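Local coordinates for aspartyl-tRNA synthetase 2 (Thermus thermophilus, PDB 1N9W), which attaches L-aspartate to both tRNA(Asp) and tRNA(Asn), first activating the amino acid with ATP to form Asp-AMP, at residues R133-Y138 with R192-A197; P268-A273 with D310-T315; R322-Y327 with E357-S362; L339-L344 with Q399-L404. All blocks are in the same frame, centred on the assembly; numbering follows the deposited sequence.

Contact 1: residues R133-Y138 with R192-A197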
# COMPACT_ATOMS: atom_id res chain seq x y z
N ARG B 133 4.82 -0.25 -6.16
CA ARG B 133 5.26 1.12 -5.92
C ARG B 133 4.99 1.94 -7.19
O ARG B 133 4.49 3.06 -7.13
CB ARG B 133 6.76 1.15 -5.57
CG ARG B 133 7.35 2.54 -5.27
CD ARG B 133 8.88 2.46 -5.14
NE ARG B 133 9.25 1.48 -4.13
CZ ARG B 133 10.18 0.55 -4.27
NH1 ARG B 133 10.88 0.46 -5.40
NH2 ARG B 133 10.40 -0.32 -3.29
N GLY B 134 5.31 1.34 -8.34
CA GLY B 134 5.08 2.01 -9.62
C GLY B 134 3.60 2.24 -9.84
O GLY B 134 3.19 3.27 -10.37
N PHE B 135 2.81 1.27 -9.41
CA PHE B 135 1.36 1.31 -9.53
C PHE B 135 0.81 2.55 -8.83
O PHE B 135 0.09 3.35 -9.43
CB PHE B 135 0.78 0.05 -8.89
CG PHE B 135 -0.71 -0.02 -8.90
CD1 PHE B 135 -1.40 -0.39 -10.06
CD2 PHE B 135 -1.45 0.27 -7.75
CE1 PHE B 135 -2.78 -0.48 -10.06
CE2 PHE B 135 -2.83 0.19 -7.74
CZ PHE B 135 -3.51 -0.19 -8.90
N ARG B 136 1.17 2.71 -7.56
CA ARG B 136 0.71 3.85 -6.76
C ARG B 136 1.25 5.20 -7.24
O ARG B 136 0.55 6.21 -7.17
CB ARG B 136 1.07 3.65 -5.28
CG ARG B 136 0.51 2.39 -4.64
CD ARG B 136 0.31 2.60 -3.13
NE ARG B 136 0.04 1.37 -2.38
CZ ARG B 136 0.96 0.50 -1.99
NH1 ARG B 136 2.24 0.72 -2.26
NH2 ARG B 136 0.61 -0.60 -1.31
N ARG B 137 2.50 5.22 -7.70
CA ARG B 137 3.12 6.46 -8.17
C ARG B 137 2.39 6.98 -9.41
O ARG B 137 1.94 8.12 -9.43
CB ARG B 137 4.60 6.24 -8.52
CG ARG B 137 5.43 7.52 -8.59
CD ARG B 137 6.74 7.36 -9.38
NE ARG B 137 7.73 6.45 -8.80
CZ ARG B 137 8.31 6.59 -7.61
NH1 ARG B 137 8.00 7.62 -6.84
NH2 ARG B 137 9.23 5.73 -7.20
N TYR B 138 2.26 6.14 -10.43
CA TYR B 138 1.59 6.57 -11.65
C TYR B 138 0.20 7.12 -11.37
O TYR B 138 -0.14 8.20 -11.83
CB TYR B 138 1.47 5.41 -12.66
CG TYR B 138 0.69 5.82 -13.89
CD1 TYR B 138 1.26 6.62 -14.89
CD2 TYR B 138 -0.67 5.49 -14.01
CE1 TYR B 138 0.50 7.09 -15.96
CE2 TYR B 138 -1.44 5.96 -15.08
CZ TYR B 138 -0.84 6.76 -16.05
OH TYR B 138 -1.60 7.25 -17.08
N ARG B 192 -11.40 9.50 -8.79
CA ARG B 192 -10.38 8.54 -9.21
C ARG B 192 -9.75 7.93 -7.97
O ARG B 192 -9.15 8.63 -7.16
CB ARG B 192 -9.31 9.27 -10.03
CG ARG B 192 -9.88 9.99 -11.21
CD ARG B 192 -9.19 11.31 -11.43
NE ARG B 192 -7.97 11.18 -12.19
CZ ARG B 192 -7.92 11.13 -13.52
NH1 ARG B 192 -9.03 11.21 -14.24
NH2 ARG B 192 -6.74 11.01 -14.13
N VAL B 193 -9.90 6.62 -7.82
CA VAL B 193 -9.36 5.92 -6.66
C VAL B 193 -8.78 4.57 -7.02
O VAL B 193 -9.02 4.03 -8.10
CB VAL B 193 -10.45 5.67 -5.58
CG1 VAL B 193 -11.14 6.97 -5.21
CG2 VAL B 193 -11.46 4.65 -6.09
N TYR B 194 -7.99 4.02 -6.10
CA TYR B 194 -7.40 2.71 -6.31
C TYR B 194 -7.16 2.07 -4.97
O TYR B 194 -7.19 2.74 -3.93
CB TYR B 194 -6.07 2.81 -7.07
CG TYR B 194 -4.96 3.47 -6.29
CD1 TYR B 194 -4.74 4.84 -6.38
CD2 TYR B 194 -4.11 2.71 -5.48
CE1 TYR B 194 -3.69 5.45 -5.69
CE2 TYR B 194 -3.06 3.30 -4.78
CZ TYR B 194 -2.85 4.67 -4.89
OH TYR B 194 -1.80 5.26 -4.24
N GLU B 195 -6.94 0.77 -4.98
CA GLU B 195 -6.70 0.07 -3.73
C GLU B 195 -5.85 -1.16 -3.94
O GLU B 195 -5.95 -1.85 -4.96
CB GLU B 195 -8.04 -0.31 -3.07
CG GLU B 195 -7.90 -1.23 -1.86
CD GLU B 195 -9.21 -1.41 -1.10
OE1 GLU B 195 -10.26 -1.65 -1.73
OE2 GLU B 195 -9.19 -1.33 0.15
N VAL B 196 -4.99 -1.41 -2.96
CA VAL B 196 -4.09 -2.54 -2.97
C VAL B 196 -4.46 -3.38 -1.78
O VAL B 196 -4.15 -3.02 -0.64
CB VAL B 196 -2.64 -2.07 -2.79
CG1 VAL B 196 -1.71 -3.27 -2.69
CG2 VAL B 196 -2.25 -1.16 -3.95
N ALA B 197 -5.14 -4.50 -2.01
CA ALA B 197 -5.54 -5.35 -0.91
C ALA B 197 -5.80 -6.78 -1.35
O ALA B 197 -6.03 -7.04 -2.53
CB ALA B 197 -6.78 -4.77 -0.22

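Contact 2: residues P268-A273 with D310-T315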
# COMPACT_ATOMS: atom_id res chain seq x y z
N PRO B 268 -2.65 -5.01 -28.78
CA PRO B 268 -3.63 -5.59 -29.70
C PRO B 268 -5.00 -5.84 -29.07
O PRO B 268 -5.12 -6.54 -28.06
CB PRO B 268 -2.96 -6.88 -30.15
CG PRO B 268 -1.51 -6.51 -30.14
CD PRO B 268 -1.38 -5.75 -28.84
N ARG B 269 -6.04 -5.27 -29.68
CA ARG B 269 -7.41 -5.43 -29.20
C ARG B 269 -8.06 -6.57 -29.99
O ARG B 269 -7.79 -6.74 -31.18
CB ARG B 269 -8.21 -4.14 -29.42
CG ARG B 269 -7.58 -2.85 -28.87
CD ARG B 269 -7.81 -2.67 -27.37
NE ARG B 269 -7.64 -1.28 -26.93
CZ ARG B 269 -6.47 -0.66 -26.78
NH1 ARG B 269 -5.33 -1.29 -27.03
NH2 ARG B 269 -6.44 0.60 -26.36
N LEU B 270 -8.91 -7.36 -29.34
CA LEU B 270 -9.56 -8.46 -30.03
C LEU B 270 -10.88 -8.84 -29.38
O LEU B 270 -10.92 -9.24 -28.22
CB LEU B 270 -8.63 -9.68 -30.05
CG LEU B 270 -8.95 -10.77 -31.08
CD1 LEU B 270 -8.84 -10.19 -32.48
CD2 LEU B 270 -7.98 -11.93 -30.92
N THR B 271 -11.96 -8.71 -30.15
CA THR B 271 -13.29 -9.02 -29.65
C THR B 271 -13.42 -10.47 -29.22
O THR B 271 -12.86 -11.37 -29.84
CB THR B 271 -14.35 -8.74 -30.73
OG1 THR B 271 -14.21 -7.40 -31.20
CG2 THR B 271 -15.74 -8.94 -30.16
N HIS B 272 -14.16 -10.69 -28.14
CA HIS B 272 -14.39 -12.03 -27.62
C HIS B 272 -15.03 -12.90 -28.69
O HIS B 272 -15.01 -14.13 -28.61
CB HIS B 272 -15.28 -11.96 -26.37
CG HIS B 272 -15.79 -13.29 -25.91
ND1 HIS B 272 -16.92 -13.87 -26.44
CD2 HIS B 272 -15.34 -14.15 -24.97
CE1 HIS B 272 -17.14 -15.03 -25.84
NE2 HIS B 272 -16.19 -15.22 -24.94
N ALA B 273 -15.61 -12.26 -29.70
CA ALA B 273 -16.25 -12.98 -30.80
C ALA B 273 -15.20 -13.33 -31.85
O ALA B 273 -15.19 -14.43 -32.39
CB ALA B 273 -17.36 -12.13 -31.41
N ASP B 310 3.43 -9.56 -26.09
CA ASP B 310 3.23 -10.46 -24.94
C ASP B 310 1.87 -10.18 -24.32
O ASP B 310 1.40 -10.95 -23.47
CB ASP B 310 4.34 -10.22 -23.91
CG ASP B 310 5.68 -10.71 -24.40
OD1 ASP B 310 5.92 -11.93 -24.36
OD2 ASP B 310 6.51 -9.87 -24.81
N TRP B 311 1.25 -9.09 -24.75
CA TRP B 311 -0.05 -8.68 -24.22
C TRP B 311 -1.18 -8.76 -25.25
O TRP B 311 -0.96 -8.59 -26.45
CB TRP B 311 0.04 -7.24 -23.71
CG TRP B 311 1.35 -6.91 -23.05
CD1 TRP B 311 2.53 -6.64 -23.67
CD2 TRP B 311 1.60 -6.83 -21.64
NE1 TRP B 311 3.51 -6.40 -22.73
CE2 TRP B 311 2.96 -6.51 -21.48
CE3 TRP B 311 0.80 -7.00 -20.50
CZ2 TRP B 311 3.55 -6.34 -20.22
CZ3 TRP B 311 1.39 -6.84 -19.25
CH2 TRP B 311 2.75 -6.51 -19.12
N LEU B 312 -2.39 -8.99 -24.75
CA LEU B 312 -3.56 -9.09 -25.62
C LEU B 312 -4.86 -8.71 -24.91
O LEU B 312 -5.24 -9.33 -23.93
CB LEU B 312 -3.69 -10.51 -26.16
CG LEU B 312 -4.96 -10.83 -26.97
CD1 LEU B 312 -4.98 -10.02 -28.26
CD2 LEU B 312 -5.00 -12.32 -27.27
N PHE B 313 -5.52 -7.68 -25.42
CA PHE B 313 -6.78 -7.24 -24.85
C PHE B 313 -7.95 -7.96 -25.51
O PHE B 313 -8.09 -7.95 -26.73
CB PHE B 313 -6.96 -5.73 -25.03
CG PHE B 313 -6.44 -4.90 -23.89
CD1 PHE B 313 -6.90 -5.11 -22.59
CD2 PHE B 313 -5.52 -3.87 -24.12
CE1 PHE B 313 -6.46 -4.31 -21.54
CE2 PHE B 313 -5.07 -3.07 -23.07
CZ PHE B 313 -5.54 -3.29 -21.78
N VAL B 314 -8.78 -8.61 -24.70
CA VAL B 314 -9.96 -9.32 -25.19
C VAL B 314 -11.15 -8.43 -24.83
O VAL B 314 -11.51 -8.32 -23.66
CB VAL B 314 -10.13 -10.70 -24.51
CG1 VAL B 314 -11.32 -11.43 -25.11
CG2 VAL B 314 -8.87 -11.53 -24.70
N THR B 315 -11.74 -7.81 -25.84
CA THR B 315 -12.86 -6.89 -25.64
C THR B 315 -14.23 -7.44 -26.00
O THR B 315 -14.36 -8.49 -26.62
CB THR B 315 -12.65 -5.61 -26.46
OG1 THR B 315 -12.56 -5.96 -27.84
CG2 THR B 315 -11.37 -4.90 -26.03

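Contact 3: residues R322-Y327 with E357-S362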
# COMPACT_ATOMS: atom_id res chain seq x y z
N ARG B 322 -20.56 -11.45 -18.20
CA ARG B 322 -20.22 -10.39 -17.25
C ARG B 322 -21.36 -10.09 -16.28
O ARG B 322 -22.53 -10.29 -16.60
CB ARG B 322 -19.84 -9.11 -17.99
CG ARG B 322 -18.65 -9.25 -18.91
CD ARG B 322 -17.46 -9.88 -18.20
NE ARG B 322 -16.20 -9.41 -18.77
CZ ARG B 322 -15.04 -10.04 -18.64
NH1 ARG B 322 -14.97 -11.18 -17.96
NH2 ARG B 322 -13.95 -9.53 -19.20
N PRO B 323 -21.02 -9.61 -15.07
CA PRO B 323 -22.01 -9.27 -14.04
C PRO B 323 -23.09 -8.31 -14.55
O PRO B 323 -22.97 -7.75 -15.64
CB PRO B 323 -21.16 -8.65 -12.94
CG PRO B 323 -19.88 -9.41 -13.06
CD PRO B 323 -19.65 -9.42 -14.55
N PHE B 324 -24.14 -8.13 -13.76
CA PHE B 324 -25.24 -7.26 -14.14
C PHE B 324 -24.88 -5.78 -14.12
O PHE B 324 -25.60 -4.96 -14.67
CB PHE B 324 -26.43 -7.50 -13.21
CG PHE B 324 -26.28 -6.87 -11.86
CD1 PHE B 324 -26.68 -5.55 -11.64
CD2 PHE B 324 -25.68 -7.57 -10.82
CE1 PHE B 324 -26.51 -4.96 -10.40
CE2 PHE B 324 -25.51 -6.98 -9.57
CZ PHE B 324 -25.91 -5.67 -9.37
N TYR B 325 -23.76 -5.44 -13.47
CA TYR B 325 -23.34 -4.04 -13.40
C TYR B 325 -22.46 -3.62 -14.57
O TYR B 325 -22.05 -2.46 -14.65
CB TYR B 325 -22.63 -3.76 -12.06
CG TYR B 325 -21.51 -4.72 -11.70
CD1 TYR B 325 -20.38 -4.86 -12.51
CD2 TYR B 325 -21.57 -5.48 -10.53
CE1 TYR B 325 -19.34 -5.72 -12.17
CE2 TYR B 325 -20.54 -6.34 -10.17
CZ TYR B 325 -19.43 -6.46 -11.00
OH TYR B 325 -18.42 -7.31 -10.65
N THR B 326 -22.17 -4.55 -15.46
CA THR B 326 -21.34 -4.25 -16.62
C THR B 326 -22.16 -3.49 -17.66
O THR B 326 -23.20 -3.96 -18.10
CB THR B 326 -20.82 -5.54 -17.26
OG1 THR B 326 -20.23 -6.36 -16.25
CG2 THR B 326 -19.77 -5.22 -18.32
N TYR B 327 -21.68 -2.30 -18.03
CA TYR B 327 -22.36 -1.46 -19.01
C TYR B 327 -22.67 -2.27 -20.27
O TYR B 327 -21.76 -2.72 -20.97
CB TYR B 327 -21.48 -0.26 -19.38
CG TYR B 327 -22.25 0.89 -20.02
CD1 TYR B 327 -22.75 1.93 -19.24
CD2 TYR B 327 -22.50 0.91 -21.39
CE1 TYR B 327 -23.49 2.97 -19.81
CE2 TYR B 327 -23.24 1.94 -21.97
CZ TYR B 327 -23.73 2.96 -21.18
OH TYR B 327 -24.48 3.98 -21.75
N GLU B 357 -32.09 3.52 -13.32
CA GLU B 357 -33.03 2.83 -14.19
C GLU B 357 -32.38 1.70 -14.96
O GLU B 357 -32.95 0.61 -15.06
CB GLU B 357 -33.68 3.82 -15.16
CG GLU B 357 -34.76 4.68 -14.53
CD GLU B 357 -35.78 3.85 -13.76
OE1 GLU B 357 -36.34 2.89 -14.34
OE2 GLU B 357 -36.01 4.15 -12.57
N GLU B 358 -31.20 1.95 -15.51
CA GLU B 358 -30.50 0.94 -16.29
C GLU B 358 -30.11 -0.27 -15.44
O GLU B 358 -30.10 -1.40 -15.92
CB GLU B 358 -29.26 1.54 -16.95
CG GLU B 358 -29.56 2.67 -17.92
CD GLU B 358 -28.40 2.97 -18.85
OE1 GLU B 358 -27.35 3.47 -18.37
OE2 GLU B 358 -28.52 2.70 -20.06
N LEU B 359 -29.80 -0.03 -14.17
CA LEU B 359 -29.43 -1.12 -13.27
C LEU B 359 -30.61 -2.05 -13.01
O LEU B 359 -30.48 -3.28 -13.10
CB LEU B 359 -28.93 -0.58 -11.93
CG LEU B 359 -27.47 -0.11 -11.84
CD1 LEU B 359 -27.22 0.49 -10.47
CD2 LEU B 359 -26.54 -1.28 -12.08
N LEU B 360 -31.76 -1.47 -12.70
CA LEU B 360 -32.96 -2.25 -12.43
C LEU B 360 -33.29 -3.20 -13.56
O LEU B 360 -33.55 -4.39 -13.33
CB LEU B 360 -34.16 -1.32 -12.20
CG LEU B 360 -34.26 -0.63 -10.84
CD1 LEU B 360 -35.53 0.20 -10.78
CD2 LEU B 360 -34.25 -1.68 -9.73
N GLU B 361 -33.26 -2.70 -14.79
CA GLU B 361 -33.59 -3.51 -15.94
C GLU B 361 -32.66 -4.72 -16.10
O GLU B 361 -33.12 -5.86 -16.09
CB GLU B 361 -33.56 -2.65 -17.21
CG GLU B 361 -34.35 -3.23 -18.37
CD GLU B 361 -35.83 -3.43 -18.05
OE1 GLU B 361 -36.52 -2.43 -17.75
OE2 GLU B 361 -36.29 -4.60 -18.08
N SER B 362 -31.36 -4.48 -16.24
CA SER B 362 -30.39 -5.57 -16.41
C SER B 362 -30.42 -6.61 -15.30
O SER B 362 -30.10 -7.78 -15.54
CB SER B 362 -28.98 -5.00 -16.55
OG SER B 362 -28.66 -4.16 -15.47

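Contact 4: residues L339-L344 with Q399-L404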
# COMPACT_ATOMS: atom_id res chain seq x y z
N LEU B 339 -7.28 -8.53 -19.79
CA LEU B 339 -5.92 -8.40 -20.32
C LEU B 339 -5.20 -9.73 -20.19
O LEU B 339 -5.17 -10.33 -19.11
CB LEU B 339 -5.15 -7.32 -19.56
CG LEU B 339 -3.66 -7.22 -19.90
CD1 LEU B 339 -3.48 -6.94 -21.39
CD2 LEU B 339 -3.02 -6.12 -19.07
N LEU B 340 -4.65 -10.21 -21.30
CA LEU B 340 -3.91 -11.46 -21.29
C LEU B 340 -2.43 -11.15 -21.37
O LEU B 340 -1.98 -10.46 -22.29
CB LEU B 340 -4.30 -12.34 -22.47
CG LEU B 340 -5.73 -12.88 -22.46
CD1 LEU B 340 -5.92 -13.77 -23.68
CD2 LEU B 340 -5.97 -13.66 -21.18
N PHE B 341 -1.68 -11.64 -20.40
CA PHE B 341 -0.25 -11.42 -20.37
C PHE B 341 0.45 -12.76 -20.52
O PHE B 341 0.37 -13.61 -19.64
CB PHE B 341 0.16 -10.74 -19.06
CG PHE B 341 1.64 -10.53 -18.92
CD1 PHE B 341 2.38 -9.93 -19.94
CD2 PHE B 341 2.30 -10.91 -17.76
CE1 PHE B 341 3.74 -9.70 -19.79
CE2 PHE B 341 3.66 -10.69 -17.60
CZ PHE B 341 4.38 -10.09 -18.62
N ARG B 342 1.12 -12.94 -21.65
CA ARG B 342 1.83 -14.19 -21.91
C ARG B 342 0.93 -15.42 -21.69
O ARG B 342 1.39 -16.44 -21.17
CB ARG B 342 3.09 -14.28 -21.05
CG ARG B 342 4.23 -13.41 -21.56
CD ARG B 342 5.46 -13.40 -20.67
NE ARG B 342 6.54 -12.65 -21.32
CZ ARG B 342 7.68 -12.29 -20.74
NH1 ARG B 342 7.93 -12.62 -19.47
NH2 ARG B 342 8.58 -11.61 -21.43
N GLY B 343 -0.34 -15.30 -22.05
CA GLY B 343 -1.26 -16.42 -21.91
C GLY B 343 -2.10 -16.47 -20.65
O GLY B 343 -3.02 -17.27 -20.55
N LEU B 344 -1.78 -15.62 -19.69
CA LEU B 344 -2.53 -15.61 -18.44
C LEU B 344 -3.33 -14.32 -18.26
O LEU B 344 -2.88 -13.23 -18.63
CB LEU B 344 -1.56 -15.78 -17.26
CG LEU B 344 -2.20 -15.97 -15.88
CD1 LEU B 344 -3.08 -17.21 -15.90
CD2 LEU B 344 -1.10 -16.09 -14.83
N GLN B 399 4.49 -13.32 -11.67
CA GLN B 399 4.81 -14.68 -12.07
C GLN B 399 5.21 -14.74 -13.54
O GLN B 399 6.30 -15.19 -13.89
CB GLN B 399 3.61 -15.59 -11.84
CG GLN B 399 3.88 -17.06 -12.08
CD GLN B 399 2.75 -17.73 -12.83
OE1 GLN B 399 1.57 -17.45 -12.59
NE2 GLN B 399 3.10 -18.61 -13.76
N LYS B 400 4.30 -14.30 -14.40
CA LYS B 400 4.55 -14.32 -15.83
C LYS B 400 5.70 -13.41 -16.26
O LYS B 400 6.42 -13.72 -17.22
CB LYS B 400 3.27 -13.97 -16.58
CG LYS B 400 2.34 -15.17 -16.72
CD LYS B 400 3.03 -16.25 -17.57
CE LYS B 400 2.27 -17.55 -17.58
NZ LYS B 400 2.89 -18.52 -18.51
N LEU B 401 5.89 -12.31 -15.54
CA LEU B 401 6.96 -11.37 -15.86
C LEU B 401 8.32 -11.99 -15.60
O LEU B 401 9.27 -11.77 -16.36
CB LEU B 401 6.82 -10.11 -15.00
CG LEU B 401 7.80 -8.97 -15.25
CD1 LEU B 401 7.50 -8.32 -16.59
CD2 LEU B 401 7.68 -7.92 -14.14
N LEU B 402 8.43 -12.76 -14.53
CA LEU B 402 9.69 -13.37 -14.16
C LEU B 402 9.90 -14.81 -14.63
O LEU B 402 10.93 -15.42 -14.33
CB LEU B 402 9.86 -13.30 -12.64
CG LEU B 402 9.80 -11.87 -12.10
CD1 LEU B 402 9.83 -11.87 -10.59
CD2 LEU B 402 10.96 -11.08 -12.68
N GLY B 403 8.92 -15.35 -15.36
CA GLY B 403 9.03 -16.70 -15.87
C GLY B 403 9.09 -17.73 -14.76
O GLY B 403 9.88 -18.67 -14.80
N LEU B 404 8.24 -17.56 -13.75
CA LEU B 404 8.23 -18.47 -12.62
C LEU B 404 7.30 -19.66 -12.85
O LEU B 404 6.30 -19.54 -13.57
CB LEU B 404 7.82 -17.71 -11.36
CG LEU B 404 8.52 -16.36 -11.15
CD1 LEU B 404 7.83 -15.60 -10.03
CD2 LEU B 404 9.98 -16.58 -10.84

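Contact 1: residues R133-Y138 with R192-A197
Phe135 and Tyr194 meet as an offset edge-to-face pair. The edge of the Phe135 ring is turned to the face of Tyr194, with centroids 5.6 Å apart and planes at 88°. The closest atoms are Phe135 CE2 and Tyr194 CD2, at 3.6 Å. Val196 adds an apolar contact, its CG2 lying 4.1 Å from Phe135 CE2.

The chain of Arg136 crosses Tyr194 at about a right angle. Its CB is 3.5 Å from Tyr194 OH, and its CG is 3.7 Å from Tyr194 CE2. Farther out, Arg136 NE lies 3.8 Å from Val196 CG2.

The polar ends bond elsewhere. Tyr194 OH hydrogen-bonds Asp140, while Arg136 forms salt bridges with Glu146 of its own chain and Glu146 of the second subunit. An alanine in place of Arg136 would probably leave both glutamates without this charged mate and open a gap beside Tyr194 and Val196.

Segment 133-138 of helix 119-141 runs nearly antiparallel to segment 192-197, with axes 10.0 Å apart. This is helix-on-sheet packing in the class II synthetase catalytic domain, at the homodimer interface; the long helix followed by strand 145-146 is consistent with class II motif 1.

Contact 2: residues P268-A273 with D310-T315
Arg269 pairs with Phe313, Leu270 with Val314 and Thr271 with Thr315, as two neighbouring parallel strands. Strand 269-271 is the outermost on this side of the mixed sheet of the class II catalytic domain. The chain between the two strands is largely helical, with helices 272-283 and 293-306, so the unit is a beta-alpha-beta crossover between adjacent parallel strands.

Backbone bonds join the strands. Phe313 N donates to Pro268 O at 2.9 Å, and Thr315 N donates to Leu270 O at 2.9 Å. The bond from Leu270 N to Phe313 O is weak, bent to 127° at the hydrogen. Leu270 O also receives a CA-H...O contact from Val314 CA.

Apolar contacts lie on the face that carries Leu270 and Val314. Leu312 CD1 reaches Leu270 CB at 4.1 Å and also touches Pro268. Val314 CG1 packs against His272 CA. Leu270 is covered further by Ala275 and Ile278 of helix 272-283.

On the face of Arg269 and Phe313, the two side chains lie side by side and point the same way. Arg269 is bent at chi2 (-81°), and its CD is 3.9 Å from Phe313 CB. The guanidinium and ring planes are 67° apart. The charge of Arg269 is met by Glu228 and Glu235.

Where the first strand gives way to helix, His272 N donates to Thr315 O at 2.7 Å, nearly along the C=O axis.

Contact 3: residues R322-Y327 with E357-S362
Ser362 OG sits among three backbone carbonyl oxygens. Phe324 O lies across the contact at 3.3 Å. Glu358 O and Leu359 O, one turn back in the same helix, are each 3.1 Å from Ser362 OG. A carbonyl of the loop thus joins two carbonyls of the helix around one hydroxyl oxygen. Ser362 OG lies between the backbone N and the carbonyl carbon (chi1 54°), a position that keeps it close to the carbonyls of its own helix while it faces Phe324.

Phe324 and Tyr325 are the middle residues of a type I beta turn from Pro323 to Thr326. Thr326 N closes the turn on Pro323 O at 3.3 Å. Within it, Pro323 CB rests 3.4 Å above one face of the Tyr325 ring, offset toward the rim.

The apolar part of the contact is small. Phe324 CE1 meets Leu359 CD2 at 4.0 Å, and the two side chains cross obliquely. The same methyl of Leu359 also approaches Tyr325 CA. Phe373 packs against the Phe324 ring, and Leu377 and Phe380 against Leu359.

Glu358 makes a loose van der Waals contact with Tyr327, with Glu358 OE1 4.2 Å from Tyr327 CE1. The ring and carboxylate planes are 79° apart.

The contact joins a turn of the loop between strands 311-315 and 336-341 to helix 356-364. Tyr325, whose ring turns away from the helix, is about 4 Å from Arg352, side chain to side chain. Arg352 is a predicted L-aspartate-binding residue, so the turn probably borders the amino acid pocket of the class II catalytic domain.

Contact 4: residues L339-L344 with Q399-L404
Lys400 lies against the beta turn through its aliphatic chain. Its CB is 3.4 Å from Phe341 CD2. Lys400 CG lies 4.0 Å from Leu344 CB. The bend at chi2 (-64°) brings Lys400 CD to 4.0 Å from Arg342 CB.

Arg342 runs extended from CG to NE and reaches the helix backbone. Its NH1 donates to Lys400 O at 2.9 Å, with an angle of 152° at the hydrogen. That oxygen lies at the edge of the guanidinium, in its plane. Arg342 NE forms a salt bridge with Asp310, and Arg342 NH2 bonds Thr259 O, so all three nitrogens have partners. An alanine in place of Arg342 would probably leave Lys400 O and Thr259 O without these donors and Asp310 without this salt bridge.

Phe341 presents its ring edge to Leu401 N, which is 3.4 Å from Phe341 CE2. Its CZ also meets Leu401 CD1. Trp311 stacks on the Phe341 ring.

The turn from Phe341 to Leu344 is type I', with Arg342 and Gly343 at positive phi. It forms the tight hairpin between antiparallel strands 336-341 and 344-351. Helix 394-402 packs on this hairpin; it starts with predicted ATP-binding residues, including Arg396, whose side chain is about 3 Å from that of Leu344. This is hairpin-to-helix packing beside the probable ATP site; strand 387-393 followed by helix 394-402 is consistent with class II motif 3.

Overall arrangement
All four contacts lie in the class II catalytic domain. Contacts 1, 2 and 4 reach the same mixed sheet. Contacts 2 and 4 touch directly, with centres about 15 Å apart: Leu312 O is 2.8 Å from Leu340 N, a probable hydrogen bond between neighbouring strands. Contact 1 lies toward the other end of the sheet's strand order, its centre about 24 Å from that of contact 2, and reaches the second subunit. Contact 3 lies farthest from the chain's centre, about 31 Å centre to centre; its nearest atoms are about 5 Å from contact 2 and 7 Å from contact 4. Contacts 3 and 4 alternate along the chain and lie near predicted aspartate-binding and ATP-binding residues respectively.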